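Local coordinates for protein CalS13 (Micromonospora echinospora, PDB 4ZAS) that probably transfers amino groups to nucleotide-linked keto-sugars with the help of pyridoxal 5'-phosphate, as a sugar aminotransferase of the DegT/DnrJ/EryC1 family, at residues Arg53-Pro58 / Gly268-Leu273; Val76-Cys81 / Leu245-Gly250. One frame throughout, in Å; residues are numbered along the deposited sequence.

Contact 1: Arg53-Pro58 / Gly268-Leu273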
loop_
_atom_site.group_PDB
_atom_site.type_symbol
_atom_site.label_atom_id
_atom_site.label_comp_id
_atom_site.label_asym_id
_atom_site.label_seq_id
_atom_site.Cartn_x
_atom_site.Cartn_y
_atom_site.Cartn_z
ATOM N N ARG A 53 5.864 -19.393 1.588
ATOM C CA ARG A 53 5.271 -18.443 2.509
ATOM C C ARG A 53 5.769 -17.054 2.167
ATOM O O ARG A 53 6.855 -16.663 2.586
ATOM C CB ARG A 53 5.697 -18.822 3.924
ATOM C CG ARG A 53 4.656 -19.478 4.784
ATOM C CD ARG A 53 3.703 -18.433 5.277
ATOM N NE ARG A 53 2.446 -18.993 5.744
ATOM C CZ ARG A 53 1.401 -18.242 6.054
ATOM N NH1 ARG A 53 1.509 -16.920 5.954
ATOM N NH2 ARG A 53 0.268 -18.795 6.475
ATOM N N LEU A 54 4.943 -16.274 1.474
ATOM C CA LEU A 54 5.388 -14.964 1.011
ATOM C C LEU A 54 4.772 -13.826 1.810
ATOM O O LEU A 54 5.368 -12.745 1.930
ATOM C CB LEU A 54 5.048 -14.770 -0.464
ATOM C CG LEU A 54 5.503 -15.840 -1.449
ATOM C CD1 LEU A 54 5.247 -15.341 -2.848
ATOM C CD2 LEU A 54 6.951 -16.191 -1.265
ATOM N N GLU A 55 3.583 -14.054 2.358
ATOM C CA GLU A 55 2.947 -13.033 3.181
ATOM C C GLU A 55 2.598 -13.680 4.526
ATOM O O GLU A 55 2.595 -14.921 4.653
ATOM C CB GLU A 55 1.726 -12.425 2.460
ATOM C CG GLU A 55 1.997 -12.084 0.954
ATOM C CD GLU A 55 0.980 -11.119 0.280
ATOM O OE1 GLU A 55 0.833 -9.986 0.788
ATOM O OE2 GLU A 55 0.353 -11.467 -0.762
ATOM N N HIS A 56 2.431 -12.856 5.553
ATOM C CA HIS A 56 2.078 -13.330 6.912
ATOM C C HIS A 56 3.005 -14.395 7.546
ATOM O O HIS A 56 2.553 -15.194 8.368
ATOM C CB HIS A 56 0.646 -13.919 6.929
ATOM C CG HIS A 56 -0.400 -13.038 6.314
ATOM N ND1 HIS A 56 -1.012 -13.339 5.113
ATOM C CD2 HIS A 56 -0.961 -11.883 6.744
ATOM C CE1 HIS A 56 -1.890 -12.395 4.822
ATOM N NE2 HIS A 56 -1.880 -11.501 5.796
ATOM N N GLY A 57 4.289 -14.384 7.215
ATOM C CA GLY A 57 5.203 -15.403 7.707
ATOM C C GLY A 57 6.047 -14.919 8.869
ATOM O O GLY A 57 5.942 -13.768 9.287
ATOM N N PRO A 58 6.903 -15.796 9.398
ATOM C CA PRO A 58 7.716 -15.488 10.584
ATOM C C PRO A 58 8.882 -14.511 10.334
ATOM O O PRO A 58 9.327 -13.867 11.281
ATOM C CB PRO A 58 8.257 -16.857 10.998
ATOM C CG PRO A 58 8.317 -17.629 9.711
ATOM C CD PRO A 58 7.139 -17.160 8.893
ATOM N N GLY A 268 -10.445 -2.248 8.138
ATOM C CA GLY A 268 -9.040 -1.933 8.064
ATOM C C GLY A 268 -8.522 -1.804 6.652
ATOM O O GLY A 268 -9.291 -1.642 5.699
ATOM N N TYR A 269 -7.201 -1.886 6.528
ATOM C CA TYR A 269 -6.519 -1.642 5.275
ATOM C C TYR A 269 -5.722 -2.882 4.947
ATOM O O TYR A 269 -5.824 -3.898 5.640
ATOM C CB TYR A 269 -5.615 -0.405 5.378
ATOM C CG TYR A 269 -6.295 0.815 5.997
ATOM C CD1 TYR A 269 -6.437 0.939 7.381
ATOM C CD2 TYR A 269 -6.837 1.822 5.191
ATOM C CE1 TYR A 269 -7.078 2.028 7.934
ATOM C CE2 TYR A 269 -7.478 2.922 5.750
ATOM C CZ TYR A 269 -7.593 3.012 7.116
ATOM O OH TYR A 269 -8.232 4.090 7.675
ATOM N N ARG A 270 -4.920 -2.800 3.896
ATOM C CA ARG A 270 -4.110 -3.928 3.469
ATOM C C ARG A 270 -2.692 -3.392 3.300
ATOM O O ARG A 270 -2.260 -3.031 2.200
ATOM C CB ARG A 270 -4.713 -4.540 2.196
ATOM C CG ARG A 270 -3.844 -5.402 1.300
ATOM C CD ARG A 270 -3.228 -6.588 1.978
ATOM N NE ARG A 270 -3.028 -7.652 0.993
ATOM C CZ ARG A 270 -1.854 -8.091 0.559
ATOM N NH1 ARG A 270 -0.726 -7.566 1.011
ATOM N NH2 ARG A 270 -1.819 -9.066 -0.334
ATOM N N PHE A 271 -1.996 -3.328 4.433
ATOM C CA PHE A 271 -0.753 -2.590 4.582
ATOM C C PHE A 271 0.413 -3.469 5.024
ATOM O O PHE A 271 1.486 -2.964 5.299
ATOM C CB PHE A 271 -0.926 -1.471 5.622
ATOM C CG PHE A 271 -1.691 -0.261 5.128
ATOM C CD1 PHE A 271 -1.886 -0.037 3.775
ATOM C CD2 PHE A 271 -2.196 0.670 6.036
ATOM C CE1 PHE A 271 -2.590 1.092 3.333
ATOM C CE2 PHE A 271 -2.898 1.787 5.598
ATOM C CZ PHE A 271 -3.101 1.995 4.242
ATOM N N ILE A 272 0.231 -4.782 5.046
ATOM C CA ILE A 272 1.267 -5.662 5.568
ATOM C C ILE A 272 2.548 -5.612 4.726
ATOM O O ILE A 272 2.506 -5.370 3.521
ATOM C CB ILE A 272 0.731 -7.099 5.690
ATOM C CG1 ILE A 272 0.211 -7.601 4.347
ATOM C CG2 ILE A 272 -0.400 -7.145 6.695
ATOM C CD1 ILE A 272 0.140 -9.103 4.257
ATOM N N LEU A 273 3.683 -5.825 5.390
ATOM C CA LEU A 273 4.987 -5.971 4.741
ATOM C C LEU A 273 5.199 -7.441 4.472
ATOM O O LEU A 273 4.939 -8.257 5.348
ATOM C CB LEU A 273 6.103 -5.437 5.650
ATOM C CG LEU A 273 7.548 -5.553 5.162
ATOM C CD1 LEU A 273 7.848 -4.442 4.182
ATOM C CD2 LEU A 273 8.558 -5.533 6.315
#

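Contact 2: Val76-Cys81 / Leu245-Gly250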
loop_
_atom_site.group_PDB
_atom_site.type_symbol
_atom_site.label_atom_id
_atom_site.label_comp_id
_atom_site.label_asym_id
_atom_site.label_seq_id
_atom_site.Cartn_x
_atom_site.Cartn_y
_atom_site.Cartn_z
ATOM N N VAL A 76 6.316 -2.721 17.566
ATOM C CA VAL A 76 6.628 -2.381 16.191
ATOM C C VAL A 76 5.680 -3.096 15.234
ATOM O O VAL A 76 5.541 -4.321 15.270
ATOM C CB VAL A 76 8.088 -2.731 15.862
ATOM C CG1 VAL A 76 8.403 -2.383 14.394
ATOM C CG2 VAL A 76 9.026 -1.990 16.794
ATOM N N VAL A 77 5.009 -2.324 14.396
ATOM C CA VAL A 77 4.132 -2.878 13.389
ATOM C C VAL A 77 4.669 -2.550 12.006
ATOM O O VAL A 77 4.571 -1.404 11.568
ATOM C CB VAL A 77 2.693 -2.341 13.563
ATOM C CG1 VAL A 77 1.773 -2.888 12.472
ATOM C CG2 VAL A 77 2.166 -2.689 14.945
ATOM N N SER A 78 5.223 -3.535 11.302
ATOM C CA SER A 78 5.726 -3.292 9.945
ATOM C C SER A 78 4.556 -2.992 8.978
ATOM O O SER A 78 3.400 -3.403 9.221
ATOM C CB SER A 78 6.546 -4.490 9.444
ATOM O OG SER A 78 5.744 -5.673 9.327
ATOM N N VAL A 79 4.844 -2.219 7.926
ATOM C CA VAL A 79 3.847 -1.864 6.906
ATOM C C VAL A 79 4.554 -1.810 5.551
ATOM O O VAL A 79 5.775 -1.836 5.503
ATOM C CB VAL A 79 3.141 -0.526 7.209
ATOM C CG1 VAL A 79 2.037 -0.671 8.282
ATOM C CG2 VAL A 79 4.176 0.547 7.578
ATOM N N ASN A 80 3.796 -1.721 4.455
ATOM C CA ASN A 80 4.397 -1.887 3.130
ATOM C C ASN A 80 5.030 -0.588 2.586
ATOM O O ASN A 80 5.591 -0.599 1.493
ATOM C CB ASN A 80 3.392 -2.505 2.110
ATOM C CG ASN A 80 2.113 -1.689 1.920
ATOM O OD1 ASN A 80 1.929 -0.614 2.489
ATOM N ND2 ASN A 80 1.226 -2.205 1.070
ATOM N N CYS A 81 4.896 0.511 3.331
ATOM C CA CYS A 81 5.656 1.762 3.117
ATOM C C CYS A 81 5.391 2.755 4.249
ATOM O O CYS A 81 4.449 2.583 5.026
ATOM C CB CYS A 81 5.330 2.429 1.773
ATOM S SG CYS A 81 3.629 2.877 1.500
ATOM N N LEU A 245 -4.344 -4.675 14.083
ATOM C CA LEU A 245 -5.655 -5.038 13.590
ATOM C C LEU A 245 -5.978 -4.361 12.272
ATOM O O LEU A 245 -6.367 -5.032 11.310
ATOM C CB LEU A 245 -6.735 -4.659 14.609
ATOM C CG LEU A 245 -7.486 -5.746 15.362
ATOM C CD1 LEU A 245 -8.546 -5.112 16.225
ATOM C CD2 LEU A 245 -8.125 -6.697 14.360
ATOM N N ARG A 246 -5.866 -3.033 12.240
ATOM C CA ARG A 246 -6.243 -2.290 11.043
ATOM C C ARG A 246 -5.244 -2.511 9.921
ATOM O O ARG A 246 -5.482 -2.109 8.780
ATOM C CB ARG A 246 -6.375 -0.805 11.335
ATOM C CG ARG A 246 -7.449 -0.497 12.310
ATOM C CD ARG A 246 -7.642 0.987 12.463
ATOM N NE ARG A 246 -8.706 1.268 13.425
ATOM C CZ ARG A 246 -9.129 2.487 13.730
ATOM N NH1 ARG A 246 -8.560 3.539 13.158
ATOM N NH2 ARG A 246 -10.114 2.652 14.600
ATOM N N ARG A 247 -4.108 -3.113 10.254
ATOM C CA ARG A 247 -3.103 -3.387 9.253
ATOM C C ARG A 247 -3.576 -4.439 8.259
ATOM O O ARG A 247 -3.186 -4.412 7.090
ATOM C CB ARG A 247 -1.805 -3.838 9.908
ATOM C CG ARG A 247 -0.730 -4.125 8.906
ATOM C CD ARG A 247 0.547 -4.535 9.553
ATOM N NE ARG A 247 0.434 -5.699 10.420
ATOM C CZ ARG A 247 1.493 -6.218 11.034
ATOM N NH1 ARG A 247 2.687 -5.656 10.843
ATOM N NH2 ARG A 247 1.377 -7.287 11.821
ATOM N N TRP A 248 -4.416 -5.360 8.733
ATOM C CA TRP A 248 -4.934 -6.450 7.913
ATOM C C TRP A 248 -6.469 -6.498 7.989
ATOM O O TRP A 248 -7.065 -7.422 8.545
ATOM C CB TRP A 248 -4.283 -7.782 8.349
ATOM C CG TRP A 248 -4.808 -8.993 7.622
ATOM C CD1 TRP A 248 -5.622 -9.980 8.131
ATOM C CD2 TRP A 248 -4.622 -9.308 6.244
ATOM N NE1 TRP A 248 -5.924 -10.902 7.154
ATOM C CE2 TRP A 248 -5.327 -10.509 5.985
ATOM C CE3 TRP A 248 -3.926 -8.694 5.201
ATOM C CZ2 TRP A 248 -5.347 -11.106 4.729
ATOM C CZ3 TRP A 248 -3.937 -9.294 3.954
ATOM C CH2 TRP A 248 -4.644 -10.488 3.727
ATOM N N LEU A 249 -7.099 -5.474 7.418
ATOM C CA LEU A 249 -8.552 -5.432 7.199
ATOM C C LEU A 249 -9.454 -5.559 8.425
ATOM O O LEU A 249 -10.668 -5.724 8.270
ATOM C CB LEU A 249 -8.960 -6.510 6.195
ATOM C CG LEU A 249 -8.240 -6.336 4.858
ATOM C CD1 LEU A 249 -7.984 -7.664 4.223
ATOM C CD2 LEU A 249 -9.041 -5.437 3.924
ATOM N N GLY A 250 -8.898 -5.444 9.627
ATOM C CA GLY A 250 -9.716 -5.552 10.824
ATOM C C GLY A 250 -10.107 -6.993 11.126
ATOM O O GLY A 250 -11.076 -7.266 11.836
#

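Contact 1: Arg53-Pro58 / Gly268-Leu273
E55 reaches across to R270 and I272, and its side chain can be followed outward. CB lies 4.1 Å from I272 CD1, a loose aliphatic touch at the base. The chain then runs on extended (chi2 -163°) and delivers the carboxylate to the guanidinium of R270. OE1 is the shared acceptor there: R270 NH1 lies 2.9 Å from E55 OE1, and R270 NH2 3.0 Å from the same oxygen, a salt bridge whose N-H directions are both poor. E55 OE2 adds a third, weak bond from R270 NH2, at 3.3 Å. The two flat groups are twisted 49° apart, too far for the flat, in-plane, two-to-two pairing of carboxylate and guanidinium.

Beside this ion pair, CD1 of I272 sits over one face of the H56 imidazole, 3.9 Å from the ring centroid, in a CH-pi contact. CD1 also packs 3.6 Å from E55 OE1, so one methyl touches both E55 and H56. W248 meets the H56 ring edge-to-face.

R270 NH2 has its stronger partner across the dimer, the pyridoxal-phosphate-modified lysine of the second subunit, while S228 and A220 of that subunit give E55 weak hydrogen bonds. R53, L54 and E55 belong to the dTDP site of this protein, and the bond from R270 to the cofactor lysine is consistent with an active site shared between subunits, as in this aminotransferase family. Within its own chain, the 53-58 loop leads from helix 41-49 into helix 58-71, and the 268-273 loop precedes helix 275-305, with F271 packed on helix 82-94 and strand 76-79.

Contact 2: Val76-Cys81 / Leu245-Gly250
R247 approaches strand 76-79 from the end of helix 237-247; its side chain and that of V77 come from opposite directions, and the tip of V77 ends over a face of the R247 guanidinium. CG1 of V77 lies there 3.6 Å from R247 CZ and 3.3 Å from R247 NH1. S78 comes instead at the edge: its carbonyl O lies almost exactly in the guanidinium plane and takes a hydrogen bond from R247 NH1 of 2.9 Å, nearly straight at 165°. Seen from the carbonyl, the donor stands at 127° to the C=O bond and is tilted somewhat from its plane. The turn at chi3 (57°) in an otherwise extended chain swings the guanidinium alongside the strand, while R247 CD stays near V77 CG1 (3.6 Å) and, more loosely, V79 CG1 (4.3 Å).

E64 completes the site: its OE2 forms a salt bridge with R247 NH1 and is hydrogen-bonded to S78 OG. One buried nitrogen is therefore held by a neutral carbonyl and a carboxylate together, which fixes the rotation of the group. With R244 close to NH2, the carboxylate of E64 probably also offsets two neighbouring positive charges.

Overall arrangement
Starting from the N terminus, the chain passes 53-58 and helix 58-71, forms strand 76-79, then makes the rest of the large mixed sheet and its helices before helix 237-247 brings it back. Contact 2 closes here, joining strand 76-79, outermost in this chain's sheet, to the helix end over a span of 164 residues. About twenty residues later the 268-273 loop closes contact 1, so the two loops are nested, contact 2 within contact 1. Their centres lie about 8 Å apart. Y269 makes probable backbone hydrogen bonds to R246 and L249, and R270 packs on W248, zipping 245-250 to 268-273. Together they tie strand 76-79, the helix end and both loops to the dimer interface.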